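Local coordinates for universal stress protein (Archaeoglobus fulgidus, PDB 6HCD), which is of unknown function but belongs to the universal stress protein A family, and so probably takes part in the response to cellular stress, at residues E71-A76 / L98-K103; E39-F44 / A120-I125; D111-V116 / A147-I152; V56-S61 / S81-I86. All blocks are in the same frame, centred on the assembly; numbering follows the deposited sequence.

Interactions 2 and 4 are buried, apolar contacts of the core. Each sets a valine of a sheet strand against a helix, and the two meet where helix 36-52 lies beside helix 70-89. Interaction 1 uses helix 70-89 as well, nearer its start, but is only partly buried. Its chemistry is still that of methyl groups. Interaction 3 differs in kind. It lies at the end of helix 105-115, by the loop that leads into strand 151-154, and is made of a salt bridge, a hydrogen bond from an amide to a carboxylate, and two bridging waters. All four reach the same sheet. Interactions 2 and 3 also touch the second subunit, and salt bridges of Arg101 and Lys103 tie interaction 1 to interaction 3.

Interaction 1: E71-A76 / L98-K103; sequences EDIIEA and LLVRGK
In the beta-alpha-beta unit of strand 56-62, helix 70-89 and strand 94-100, Leu98 of the last strand meets Ile73 and Ala76 of the helix. The contact is wholly apolar. Leu98 carries most of it, because its two methyls part toward different helix residues. CG stands opposite the backbone N (chi1 178°), and the fork of the side chain reaches the helix. Leu98 CD1 touches Ala76 CB at 3.9 Å. Leu98 CD2 touches Ile73 CG2, also at 3.9 Å. The side chains of Ile73 and Leu98 cross at about a right angle, so they meet through single methyls and not along their lengths. The other branch of Ile73 reaches further along the strand, where its CD1 comes to 4.2 Å from CG2 of Val100. Val100 lies near the exposed border, and the packing there is looser. Ala76 is the buried member, and its side chain also touches His60 and Leu62 of strand 56-62. The axes of helix 71-76 and strand 98-100 are 10.3 Å apart at closest approach and run at 153°, nearly antiparallel. Leu99 faces the other side of the strand and packs on helix 105-115. A helix running back across two parallel strands in this way is the beta-alpha-beta crossover of Rossmann-like alpha/beta folds, the class to which universal stress proteins belong.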
loop_
_atom_site.group_PDB
_atom_site.type_symbol
_atom_site.label_atom_id
_atom_site.label_comp_id
_atom_site.label_asym_id
_atom_site.label_seq_id
_atom_site.Cartn_x
_atom_site.Cartn_y
_atom_site.Cartn_z
ATOM N N GLU A 71 -25.313 10.668 -16.053
ATOM C CA GLU A 71 -24.277 10.000 -16.849
ATOM C C GLU A 71 -23.041 9.665 -15.994
ATOM O O GLU A 71 -22.378 8.663 -16.245
ATOM C CB GLU A 71 -23.885 10.867 -18.045
ATOM C CG GLU A 71 -24.951 10.911 -19.127
ATOM C CD GLU A 71 -24.531 11.599 -20.414
ATOM O OE1 GLU A 71 -23.550 12.367 -20.378
ATOM O OE2 GLU A 71 -25.185 11.362 -21.452
ATOM N N ASP A 72 -22.723 10.513 -15.010
ATOM C CA ASP A 72 -21.662 10.240 -14.035
ATOM C C ASP A 72 -21.955 8.925 -13.295
ATOM O O ASP A 72 -21.054 8.106 -13.073
ATOM C CB ASP A 72 -21.528 11.351 -12.988
ATOM C CG ASP A 72 -20.860 12.619 -13.479
ATOM O OD1 ASP A 72 -20.049 12.526 -14.422
ATOM O OD2 ASP A 72 -21.156 13.688 -12.899
ATOM N N ILE A 73 -23.217 8.743 -12.898
ATOM C CA ILE A 73 -23.596 7.610 -12.083
ATOM C C ILE A 73 -23.612 6.349 -12.954
ATOM O O ILE A 73 -23.194 5.277 -12.507
ATOM C CB ILE A 73 -24.950 7.821 -11.375
ATOM C CG1 ILE A 73 -25.065 9.165 -10.652
ATOM C CG2 ILE A 73 -25.184 6.650 -10.432
ATOM C CD1 ILE A 73 -24.958 9.101 -9.143
ATOM N N ILE A 74 -24.100 6.496 -14.190
ATOM C CA ILE A 74 -24.152 5.413 -15.179
ATOM C C ILE A 74 -22.732 4.899 -15.406
ATOM O O ILE A 74 -22.496 3.706 -15.333
ATOM C CB ILE A 74 -24.813 5.876 -16.503
ATOM C CG1 ILE A 74 -26.281 6.267 -16.313
ATOM C CG2 ILE A 74 -24.668 4.820 -17.585
ATOM C CD1 ILE A 74 -27.105 5.226 -15.601
ATOM N N GLU A 75 -21.804 5.809 -15.713
ATOM C CA GLU A 75 -20.412 5.461 -15.988
ATOM C C GLU A 75 -19.819 4.727 -14.776
ATOM O O GLU A 75 -19.122 3.746 -14.923
ATOM C CB GLU A 75 -19.589 6.706 -16.326
ATOM C CG GLU A 75 -18.241 6.385 -16.946
ATOM C CD GLU A 75 -17.462 7.581 -17.467
ATOM O OE1 GLU A 75 -17.549 8.658 -16.844
ATOM O OE2 GLU A 75 -16.771 7.434 -18.499
ATOM N N ALA A 76 -20.089 5.220 -13.566
ATOM C CA ALA A 76 -19.527 4.606 -12.368
ATOM C C ALA A 76 -20.056 3.169 -12.218
ATOM O O ALA A 76 -19.303 2.255 -11.924
ATOM C CB ALA A 76 -19.832 5.455 -11.172
ATOM N N LEU A 98 -21.321 0.728 -5.155
ATOM C CA LEU A 98 -21.372 2.148 -5.518
ATOM C C LEU A 98 -21.684 2.929 -4.251
ATOM O O LEU A 98 -22.613 2.564 -3.540
ATOM C CB LEU A 98 -22.460 2.364 -6.577
ATOM C CG LEU A 98 -22.660 3.810 -7.031
ATOM C CD1 LEU A 98 -21.430 4.317 -7.763
ATOM C CD2 LEU A 98 -23.900 3.932 -7.898
ATOM N N LEU A 99 -20.907 3.985 -3.986
ATOM C CA LEU A 99 -21.092 4.807 -2.791
ATOM C C LEU A 99 -21.509 6.222 -3.204
ATOM O O LEU A 99 -20.732 6.974 -3.789
ATOM C CB LEU A 99 -19.799 4.836 -1.971
ATOM C CG LEU A 99 -19.209 3.483 -1.581
ATOM C CD1 LEU A 99 -17.872 3.658 -0.887
ATOM C CD2 LEU A 99 -20.174 2.686 -0.715
ATOM N N VAL A 100 -22.750 6.580 -2.864
ATOM C CA VAL A 100 -23.248 7.931 -3.009
ATOM C C VAL A 100 -23.792 8.343 -1.639
ATOM O O VAL A 100 -24.920 8.037 -1.296
ATOM C CB VAL A 100 -24.299 8.028 -4.131
ATOM C CG1 VAL A 100 -24.707 9.461 -4.376
ATOM C CG2 VAL A 100 -23.795 7.412 -5.426
ATOM N N ARG A 101 -22.930 8.972 -0.840
ATOM C CA ARG A 101 -23.110 9.092 0.605
ATOM C C ARG A 101 -22.808 10.520 1.090
ATOM O O ARG A 101 -22.669 10.750 2.300
ATOM C CB ARG A 101 -22.171 8.102 1.309
ATOM C CG ARG A 101 -22.267 6.677 0.794
ATOM C CD ARG A 101 -21.935 5.638 1.848
ATOM N NE ARG A 101 -20.545 5.680 2.270
ATOM C CZ ARG A 101 -19.986 4.818 3.115
ATOM N NH1 ARG A 101 -20.752 3.935 3.737
ATOM N NH2 ARG A 101 -18.674 4.847 3.331
ATOM N N GLY A 102 -22.718 11.474 0.159
ATOM C CA GLY A 102 -22.455 12.875 0.479
ATOM C C GLY A 102 -21.050 13.126 1.004
ATOM O O GLY A 102 -20.831 14.113 1.670
ATOM N N LYS A 103 -20.088 12.254 0.677
ATOM C CA LYS A 103 -18.704 12.394 1.145
ATOM C C LYS A 103 -17.764 12.612 -0.039
ATOM O O LYS A 103 -18.113 12.311 -1.183
ATOM C CB LYS A 103 -18.283 11.135 1.907
ATOM C CG LYS A 103 -19.030 10.904 3.209
ATOM C CD LYS A 103 -18.601 9.639 3.928
ATOM C CE LYS A 103 -19.267 9.477 5.276
ATOM N NZ LYS A 103 -18.882 8.191 5.904
#

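Interaction 2: E39-F44 / A120-I125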
loop_
_atom_site.group_PDB
_atom_site.type_symbol
_atom_site.label_atom_id
_atom_site.label_comp_id
_atom_site.label_asym_id
_atom_site.label_seq_id
_atom_site.Cartn_x
_atom_site.Cartn_y
_atom_site.Cartn_z
ATOM N N GLU A 39 -7.178 -1.939 -14.381
ATOM C CA GLU A 39 -7.036 -3.374 -14.626
ATOM C C GLU A 39 -5.903 -3.961 -13.773
ATOM O O GLU A 39 -6.065 -5.045 -13.226
ATOM C CB GLU A 39 -6.724 -3.674 -16.094
ATOM C CG GLU A 39 -7.881 -3.521 -17.041
ATOM C CD GLU A 39 -7.509 -3.805 -18.487
ATOM O OE1 GLU A 39 -6.305 -3.933 -18.788
ATOM O OE2 GLU A 39 -8.422 -3.889 -19.321
ATOM N N ARG A 40 -4.763 -3.271 -13.697
ATOM C CA ARG A 40 -3.602 -3.747 -12.935
ATOM C C ARG A 40 -3.951 -3.771 -11.442
ATOM O O ARG A 40 -3.569 -4.719 -10.727
ATOM C CB ARG A 40 -2.363 -2.881 -13.186
ATOM C CG ARG A 40 -1.758 -3.037 -14.572
ATOM C CD ARG A 40 -0.449 -2.281 -14.743
ATOM N NE ARG A 40 -0.588 -0.845 -14.525
ATOM C CZ ARG A 40 -0.826 0.056 -15.474
ATOM N NH1 ARG A 40 -1.034 -0.315 -16.730
ATOM N NH2 ARG A 40 -0.829 1.341 -15.154
ATOM N N VAL A 41 -4.669 -2.733 -10.994
ATOM C CA VAL A 41 -5.140 -2.614 -9.609
ATOM C C VAL A 41 -6.010 -3.826 -9.273
ATOM O O VAL A 41 -5.821 -4.486 -8.248
ATOM C CB VAL A 41 -5.878 -1.282 -9.381
ATOM C CG1 VAL A 41 -6.617 -1.260 -8.047
ATOM C CG2 VAL A 41 -4.913 -0.095 -9.446
ATOM N N LEU A 42 -6.958 -4.124 -10.161
ATOM C CA LEU A 42 -7.931 -5.204 -9.957
ATOM C C LEU A 42 -7.240 -6.567 -9.984
ATOM O O LEU A 42 -7.578 -7.420 -9.197
ATOM C CB LEU A 42 -9.012 -5.111 -11.035
ATOM C CG LEU A 42 -9.992 -3.955 -10.878
ATOM C CD1 LEU A 42 -10.715 -3.672 -12.189
ATOM C CD2 LEU A 42 -10.978 -4.206 -9.753
ATOM N N ARG A 43 -6.291 -6.768 -10.905
ATOM C CA ARG A 43 -5.558 -8.031 -10.998
ATOM C C ARG A 43 -4.786 -8.280 -9.692
ATOM O O ARG A 43 -4.767 -9.406 -9.194
ATOM C CB ARG A 43 -4.632 -8.043 -12.220
ATOM C CG ARG A 43 -5.384 -8.200 -13.531
ATOM C CD ARG A 43 -4.512 -8.667 -14.683
ATOM N NE ARG A 43 -3.524 -7.664 -15.034
ATOM C CZ ARG A 43 -3.712 -6.707 -15.941
ATOM N NH1 ARG A 43 -4.862 -6.630 -16.591
ATOM N NH2 ARG A 43 -2.761 -5.826 -16.188
ATOM N N PHE A 44 -4.167 -7.237 -9.133
ATOM C CA PHE A 44 -3.412 -7.405 -7.874
ATOM C C PHE A 44 -4.371 -7.731 -6.720
ATOM O O PHE A 44 -4.086 -8.609 -5.912
ATOM C CB PHE A 44 -2.580 -6.169 -7.520
ATOM C CG PHE A 44 -1.547 -6.444 -6.457
ATOM C CD1 PHE A 44 -1.877 -6.375 -5.113
ATOM C CD2 PHE A 44 -0.258 -6.811 -6.803
ATOM C CE1 PHE A 44 -0.924 -6.626 -4.142
ATOM C CE2 PHE A 44 0.697 -7.053 -5.828
ATOM C CZ PHE A 44 0.358 -6.963 -4.500
ATOM N N ALA A 120 -7.420 -5.011 3.554
ATOM C CA ALA A 120 -6.625 -3.955 2.947
ATOM C C ALA A 120 -7.476 -3.220 1.911
ATOM O O ALA A 120 -8.520 -3.733 1.460
ATOM C CB ALA A 120 -5.377 -4.531 2.305
ATOM N N ILE A 121 -7.018 -2.006 1.581
ATOM C CA ILE A 121 -7.517 -1.219 0.463
ATOM C C ILE A 121 -6.469 -1.288 -0.649
ATOM O O ILE A 121 -5.302 -1.072 -0.397
ATOM C CB ILE A 121 -7.779 0.243 0.868
ATOM C CG1 ILE A 121 -8.660 0.350 2.113
ATOM C CG2 ILE A 121 -8.332 1.040 -0.303
ATOM C CD1 ILE A 121 -8.706 1.743 2.685
ATOM N N VAL A 122 -6.913 -1.565 -1.865
ATOM C CA VAL A 122 -6.014 -1.553 -3.013
ATOM C C VAL A 122 -6.442 -0.385 -3.910
ATOM O O VAL A 122 -7.623 -0.256 -4.205
ATOM C CB VAL A 122 -6.037 -2.891 -3.774
ATOM C CG1 VAL A 122 -4.972 -2.927 -4.850
ATOM C CG2 VAL A 122 -5.919 -4.081 -2.853
ATOM N N ILE A 123 -5.477 0.466 -4.280
ATOM C CA ILE A 123 -5.755 1.675 -5.020
ATOM C C ILE A 123 -4.649 1.916 -6.044
ATOM O O ILE A 123 -3.492 1.538 -5.826
ATOM C CB ILE A 123 -5.925 2.875 -4.066
ATOM C CG1 ILE A 123 -6.631 4.035 -4.761
ATOM C CG2 ILE A 123 -4.594 3.284 -3.440
ATOM C CD1 ILE A 123 -7.284 5.009 -3.789
ATOM N N GLY A 124 -5.019 2.595 -7.132
ATOM C CA GLY A 124 -4.090 3.006 -8.168
ATOM C C GLY A 124 -3.469 4.366 -7.862
ATOM O O GLY A 124 -4.092 5.245 -7.278
ATOM N N ILE A 125 -2.205 4.502 -8.241
ATOM C CA ILE A 125 -1.376 5.690 -8.071
ATOM C C ILE A 125 -1.023 6.206 -9.463
ATOM O O ILE A 125 -0.558 5.431 -10.261
ATOM C CB ILE A 125 -0.058 5.324 -7.349
ATOM C CG1 ILE A 125 -0.288 4.677 -5.989
ATOM C CG2 ILE A 125 0.877 6.515 -7.242
ATOM C CD1 ILE A 125 -1.190 5.450 -5.111
#
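No flat side chain comes between Val41 and Val122, the aliphatic pair of this contact; the flat group with a defined setting is the Arg43 guanidinium, on the helix itself. One face of it has Glu39 O and Arg40 CA above it, both offset toward the rim. At its edge and in its plane lies Glu39 OE1, which forms a long salt bridge of 3.8 Å with Arg43 NH1. The contact with the strand uses the other side of the helix. Val41 reaches the strand with both methyls. With chi1 at 168°, CG1 turns away from the backbone N and meets Val122 CG1 at 4.0 Å, while CG2 falls beside that N. CG2 sits over the backbone of Gly124, 3.5 Å from its CA. The same methyl is 4.0 Å from the carbonyl C of Ile123. The two valine side chains slide past each other in opposite directions, and Val122 CG1 also lies 3.8 Å from Val41 O. With no side chain at Gly124, the Val41 methyl can lie close on the backbone. Cutting Val41 back to an alanine would remove both methyls and is likely to open a gap over Gly124 and leave Val122 CG1 without its methyl partner. The axes of helix 39-44 and strand 120-124 pass 7.9 Å apart at 159°, close to antiparallel. Around the pair, Val41 also packs on Val29 of strand 27-30, and Leu42 faces helix 70-89. Phe44 touches strand 151-154 and Arg52 of the second subunit, which places helix 36-52 between the sheet, its neighbouring helix and the dimer interface.

Interaction 3: D111-V116 / A147-I152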
loop_
_atom_site.group_PDB
_atom_site.type_symbol
_atom_site.label_atom_id
_atom_site.label_comp_id
_atom_site.label_asym_id
_atom_site.label_seq_id
_atom_site.Cartn_x
_atom_site.Cartn_y
_atom_site.Cartn_z
ATOM N N ASP A 111 -13.825 5.179 5.072
ATOM C CA ASP A 111 -14.918 4.824 5.977
ATOM C C ASP A 111 -15.523 3.472 5.575
ATOM O O ASP A 111 -15.801 2.653 6.425
ATOM C CB ASP A 111 -15.987 5.918 6.007
ATOM C CG ASP A 111 -15.527 7.185 6.701
ATOM O OD1 ASP A 111 -14.459 7.152 7.350
ATOM O OD2 ASP A 111 -16.229 8.192 6.564
ATOM N N PHE A 112 -15.722 3.253 4.268
ATOM C CA PHE A 112 -16.242 1.991 3.762
ATOM C C PHE A 112 -15.353 0.823 4.220
ATOM O O PHE A 112 -15.865 -0.199 4.690
ATOM C CB PHE A 112 -16.339 1.992 2.233
ATOM C CG PHE A 112 -16.906 0.714 1.676
ATOM C CD1 PHE A 112 -18.271 0.481 1.704
ATOM C CD2 PHE A 112 -16.080 -0.280 1.168
ATOM C CE1 PHE A 112 -18.798 -0.699 1.214
ATOM C CE2 PHE A 112 -16.610 -1.459 0.665
ATOM C CZ PHE A 112 -17.966 -1.676 0.713
ATOM N N ALA A 113 -14.030 0.974 4.056
ATOM C CA ALA A 113 -13.065 -0.055 4.435
ATOM C C ALA A 113 -13.191 -0.386 5.932
ATOM O O ALA A 113 -13.124 -1.543 6.308
ATOM C CB ALA A 113 -11.671 0.394 4.088
ATOM N N ASP A 114 -13.373 0.637 6.764
ATOM C CA ASP A 114 -13.581 0.423 8.224
ATOM C C ASP A 114 -14.922 -0.283 8.474
ATOM O O ASP A 114 -15.013 -1.182 9.298
ATOM C CB ASP A 114 -13.482 1.742 8.990
ATOM C CG ASP A 114 -12.075 2.296 9.081
ATOM O OD1 ASP A 114 -11.119 1.529 8.819
ATOM O OD2 ASP A 114 -11.943 3.500 9.393
ATOM N N GLU A 115 -15.961 0.117 7.736
ATOM C CA GLU A 115 -17.317 -0.409 7.928
ATOM C C GLU A 115 -17.356 -1.915 7.627
ATOM O O GLU A 115 -18.093 -2.638 8.279
ATOM C CB GLU A 115 -18.322 0.356 7.067
ATOM C CG GLU A 115 -18.602 1.759 7.577
ATOM C CD GLU A 115 -19.025 2.778 6.531
ATOM O OE1 GLU A 115 -19.354 2.379 5.410
ATOM O OE2 GLU A 115 -19.005 3.970 6.842
ATOM N N VAL A 116 -16.583 -2.378 6.637
ATOM C CA VAL A 116 -16.611 -3.787 6.222
ATOM C C VAL A 116 -15.428 -4.556 6.827
ATOM O O VAL A 116 -15.241 -5.728 6.498
ATOM C CB VAL A 116 -16.668 -3.954 4.693
ATOM C CG1 VAL A 116 -17.864 -3.224 4.112
ATOM C CG2 VAL A 116 -15.374 -3.527 4.018
ATOM N N ALA A 147 -6.444 6.436 5.811
ATOM C CA ALA A 147 -6.955 5.084 6.036
ATOM C C ALA A 147 -6.533 4.562 7.410
ATOM O O ALA A 147 -5.430 4.832 7.850
ATOM C CB ALA A 147 -6.499 4.157 4.942
ATOM N N ASN A 148 -7.407 3.767 8.028
ATOM C CA ASN A 148 -7.029 2.960 9.207
ATOM C C ASN A 148 -6.507 1.592 8.762
ATOM O O ASN A 148 -5.636 1.026 9.421
ATOM C CB ASN A 148 -8.168 2.937 10.216
ATOM C CG ASN A 148 -8.457 4.339 10.698
ATOM O OD1 ASN A 148 -7.561 5.032 11.189
ATOM N ND2 ASN A 148 -9.696 4.775 10.534
ATOM N N LYS A 149 -6.908 1.169 7.559
ATOM C CA LYS A 149 -6.560 -0.153 7.071
ATOM C C LYS A 149 -5.258 -0.064 6.281
ATOM O O LYS A 149 -4.876 1.015 5.846
ATOM C CB LYS A 149 -7.709 -0.697 6.229
ATOM C CG LYS A 149 -8.985 -0.967 7.006
ATOM C CD LYS A 149 -8.825 -1.938 8.160
ATOM C CE LYS A 149 -10.121 -2.218 8.882
ATOM N NZ LYS A 149 -10.419 -1.204 9.920
ATOM N N PRO A 150 -4.538 -1.186 6.085
ATOM C CA PRO A 150 -3.414 -1.204 5.151
ATOM C C PRO A 150 -3.848 -0.712 3.758
ATOM O O PRO A 150 -4.966 -1.031 3.334
ATOM C CB PRO A 150 -3.039 -2.688 5.100
ATOM C CG PRO A 150 -3.455 -3.210 6.467
ATOM C CD PRO A 150 -4.767 -2.494 6.745
ATOM N N VAL A 151 -2.987 0.069 3.084
ATOM C CA VAL A 151 -3.280 0.527 1.705
ATOM C C VAL A 151 -2.180 0.010 0.779
ATOM O O VAL A 151 -0.996 0.270 1.000
ATOM C CB VAL A 151 -3.415 2.059 1.610
ATOM C CG1 VAL A 151 -3.711 2.515 0.176
ATOM C CG2 VAL A 151 -4.458 2.590 2.576
ATOM N N ILE A 152 -2.606 -0.738 -0.239
ATOM C CA ILE A 152 -1.729 -1.291 -1.239
ATOM C C ILE A 152 -1.821 -0.387 -2.479
ATOM O O ILE A 152 -2.900 -0.217 -3.076
ATOM C CB ILE A 152 -2.120 -2.749 -1.543
ATOM C CG1 ILE A 152 -2.103 -3.609 -0.273
ATOM C CG2 ILE A 152 -1.249 -3.325 -2.647
ATOM C CD1 ILE A 152 -2.621 -5.013 -0.463
HETATM O O HOH W 1 -9.885 2.573 6.642
HETATM O O HOH W 2 -13.042 -1.943 10.816
#
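A single carboxylate, that of Asp114, takes bonds from the side chains of two consecutive residues, Asn148 and Lys149. Each oxygen has its own protein partner. Asn148 ND2 donates to Asp114 OD2 at 2.8 Å, with a fairly straight N-H...O angle of 164°. It arrives on the syn side of the oxygen, and the carboxylate and amide planes are nearly coplanar, 17° apart. Lys149 NZ forms a salt bridge with Asp114 OD1 at 3.0 Å. The ammonium comes from above the carboxylate plane. The lysine chain bends at chi2 and chi4 to get there, and on the way its CG passes 4.2 Å from Ala113 CB. Two waters complete the joint. One donates to Asp114 OD1 at 2.7 Å and accepts from Asn148 N. The other donates to Asp114 O at 2.6 Å and accepts from Lys149 NZ at 2.9 Å. Replacing Asp114 with a leucine would probably leave the Lys149 ammonium without this counter-charge and Asn148 ND2 without its acceptor. Asn148 OD1 is taken by Lys127 of the second subunit, so the amide ties the helix end to the dimer interface. With a lysine, an amide and a water directed at it, the carboxylate is likely to stay ionised, and the joint rests on directed polar bonds much more than on apolar packing.

Interaction 4: V56-S61 / S81-I86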
loop_
_atom_site.group_PDB
_atom_site.type_symbol
_atom_site.label_atom_id
_atom_site.label_comp_id
_atom_site.label_asym_id
_atom_site.label_seq_id
_atom_site.Cartn_x
_atom_site.Cartn_y
_atom_site.Cartn_z
ATOM N N VAL A 56 -13.575 -9.747 -3.114
ATOM C CA VAL A 56 -13.178 -8.393 -3.417
ATOM C C VAL A 56 -14.431 -7.512 -3.458
ATOM O O VAL A 56 -15.361 -7.794 -4.198
ATOM C CB VAL A 56 -12.407 -8.315 -4.750
ATOM C CG1 VAL A 56 -12.010 -6.887 -5.072
ATOM C CG2 VAL A 56 -11.182 -9.227 -4.748
ATOM N N TYR A 57 -14.427 -6.423 -2.690
ATOM C CA TYR A 57 -15.452 -5.392 -2.781
ATOM C C TYR A 57 -14.888 -4.236 -3.607
ATOM O O TYR A 57 -13.949 -3.587 -3.181
ATOM C CB TYR A 57 -15.852 -4.878 -1.398
ATOM C CG TYR A 57 -16.644 -5.823 -0.534
ATOM C CD1 TYR A 57 -16.907 -7.135 -0.909
ATOM C CD2 TYR A 57 -17.090 -5.402 0.715
ATOM C CE1 TYR A 57 -17.618 -7.996 -0.084
ATOM C CE2 TYR A 57 -17.795 -6.251 1.552
ATOM C CZ TYR A 57 -18.056 -7.550 1.153
ATOM O OH TYR A 57 -18.759 -8.379 1.968
ATOM N N VAL A 58 -15.473 -4.005 -4.789
ATOM C CA VAL A 58 -15.029 -2.955 -5.670
ATOM C C VAL A 58 -15.884 -1.719 -5.391
ATOM O O VAL A 58 -17.116 -1.796 -5.469
ATOM C CB VAL A 58 -15.145 -3.363 -7.153
ATOM C CG1 VAL A 58 -14.536 -2.315 -8.043
ATOM C CG2 VAL A 58 -14.524 -4.712 -7.448
ATOM N N VAL A 59 -15.229 -0.588 -5.103
ATOM C CA VAL A 59 -15.958 0.625 -4.729
ATOM C C VAL A 59 -15.629 1.763 -5.691
ATOM O O VAL A 59 -14.495 1.869 -6.219
ATOM C CB VAL A 59 -15.673 1.050 -3.285
ATOM C CG1 VAL A 59 -16.065 -0.059 -2.333
ATOM C CG2 VAL A 59 -14.220 1.451 -3.079
ATOM N N HIS A 60 -16.640 2.605 -5.908
ATOM C CA HIS A 60 -16.488 3.901 -6.536
ATOM C C HIS A 60 -17.420 4.884 -5.815
ATOM O O HIS A 60 -18.559 4.547 -5.561
ATOM C CB HIS A 60 -16.801 3.852 -8.036
ATOM C CG HIS A 60 -16.537 5.157 -8.698
ATOM N ND1 HIS A 60 -15.310 5.468 -9.247
ATOM C CD2 HIS A 60 -17.324 6.238 -8.888
ATOM C CE1 HIS A 60 -15.352 6.685 -9.765
ATOM N NE2 HIS A 60 -16.583 7.183 -9.553
ATOM N N SER A 61 -16.908 6.086 -5.525
ATOM C CA SER A 61 -17.563 7.090 -4.700
ATOM C C SER A 61 -17.980 8.301 -5.541
ATOM O O SER A 61 -17.166 8.828 -6.291
ATOM C CB SER A 61 -16.647 7.511 -3.586
ATOM O OG SER A 61 -17.178 8.637 -2.889
ATOM N N SER A 81 -19.262 -2.768 -12.769
ATOM C CA SER A 81 -19.671 -3.996 -13.426
ATOM C C SER A 81 -18.480 -4.612 -14.176
ATOM O O SER A 81 -18.212 -5.806 -14.116
ATOM C CB SER A 81 -20.860 -3.740 -14.328
ATOM O OG SER A 81 -21.162 -4.909 -15.069
ATOM N N TRP A 82 -17.767 -3.768 -14.914
ATOM C CA TRP A 82 -16.549 -4.153 -15.624
ATOM C C TRP A 82 -15.505 -4.673 -14.628
ATOM O O TRP A 82 -14.885 -5.702 -14.828
ATOM C CB TRP A 82 -16.041 -2.952 -16.417
ATOM C CG TRP A 82 -14.647 -3.073 -16.934
ATOM C CD1 TRP A 82 -14.256 -3.668 -18.096
ATOM C CD2 TRP A 82 -13.460 -2.502 -16.352
ATOM N NE1 TRP A 82 -12.907 -3.524 -18.269
ATOM C CE2 TRP A 82 -12.385 -2.830 -17.206
ATOM C CE3 TRP A 82 -13.197 -1.776 -15.181
ATOM C CZ2 TRP A 82 -11.070 -2.448 -16.921
ATOM C CZ3 TRP A 82 -11.901 -1.427 -14.891
ATOM C CH2 TRP A 82 -10.846 -1.779 -15.737
ATOM N N ALA A 83 -15.300 -3.934 -13.544
ATOM C CA ALA A 83 -14.281 -4.286 -12.554
ATOM C C ALA A 83 -14.561 -5.666 -11.954
ATOM O O ALA A 83 -13.646 -6.451 -11.801
ATOM C CB ALA A 83 -14.202 -3.212 -11.492
ATOM N N VAL A 84 -15.816 -5.948 -11.591
ATOM C CA VAL A 84 -16.192 -7.245 -11.010
ATOM C C VAL A 84 -15.954 -8.372 -12.030
ATOM O O VAL A 84 -15.540 -9.474 -11.659
ATOM C CB VAL A 84 -17.640 -7.221 -10.477
ATOM C CG1 VAL A 84 -18.220 -8.628 -10.304
ATOM C CG2 VAL A 84 -17.742 -6.400 -9.184
ATOM N N SER A 85 -16.181 -8.103 -13.327
ATOM C CA SER A 85 -15.934 -9.109 -14.355
ATOM C C SER A 85 -14.433 -9.447 -14.398
ATOM O O SER A 85 -14.062 -10.601 -14.528
ATOM C CB SER A 85 -16.516 -8.694 -15.700
ATOM O OG SER A 85 -15.647 -7.825 -16.406
ATOM N N ILE A 86 -13.566 -8.446 -14.232
ATOM C CA ILE A 86 -12.113 -8.660 -14.187
ATOM C C ILE A 86 -11.761 -9.552 -12.981
ATOM O O ILE A 86 -10.995 -10.498 -13.099
ATOM C CB ILE A 86 -11.348 -7.317 -14.160
ATOM C CG1 ILE A 86 -11.539 -6.499 -15.445
ATOM C CG2 ILE A 86 -9.881 -7.535 -13.861
ATOM C CD1 ILE A 86 -10.931 -7.104 -16.674
#
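Val58 packs under Ala83 and Val84 in the first half of a beta-alpha-beta unit, where strand 56-62 is covered by helix 70-89. The tight part is the meeting of Val58 CG1 with Ala83 CB at 3.6 Å. The other branch of the valine goes to the next helix residue. That second contact is looser, with Val58 CG2 at 4.0 Å from Val84 CG2. All three residues are buried, and between 56-61 and 81-86 Val58 is the one strand residue that makes the contact. Leu42 of helix 36-52 also packs on Ala83, so the alanine sits where two helices and the sheet meet. Further along the strand, Ser61 N hydrogen-bonds to a bound molecule of unknown identity, probably from the crystallisation liquor. Ser85 is on the exposed side of the helix. Trp82, partly exposed, packs on Glu39 and Leu42 of helix 36-52. Ile86 CG1 lies over one face of the Trp82 ring, offset toward its rim. Here the bonding is within the helix, and Trp82 O is gripped twice: it accepts from Ile86 N at 3.1 Å and from Ser85 OG at 2.8 Å, the hydroxyl tilted 19° from the carbonyl plane.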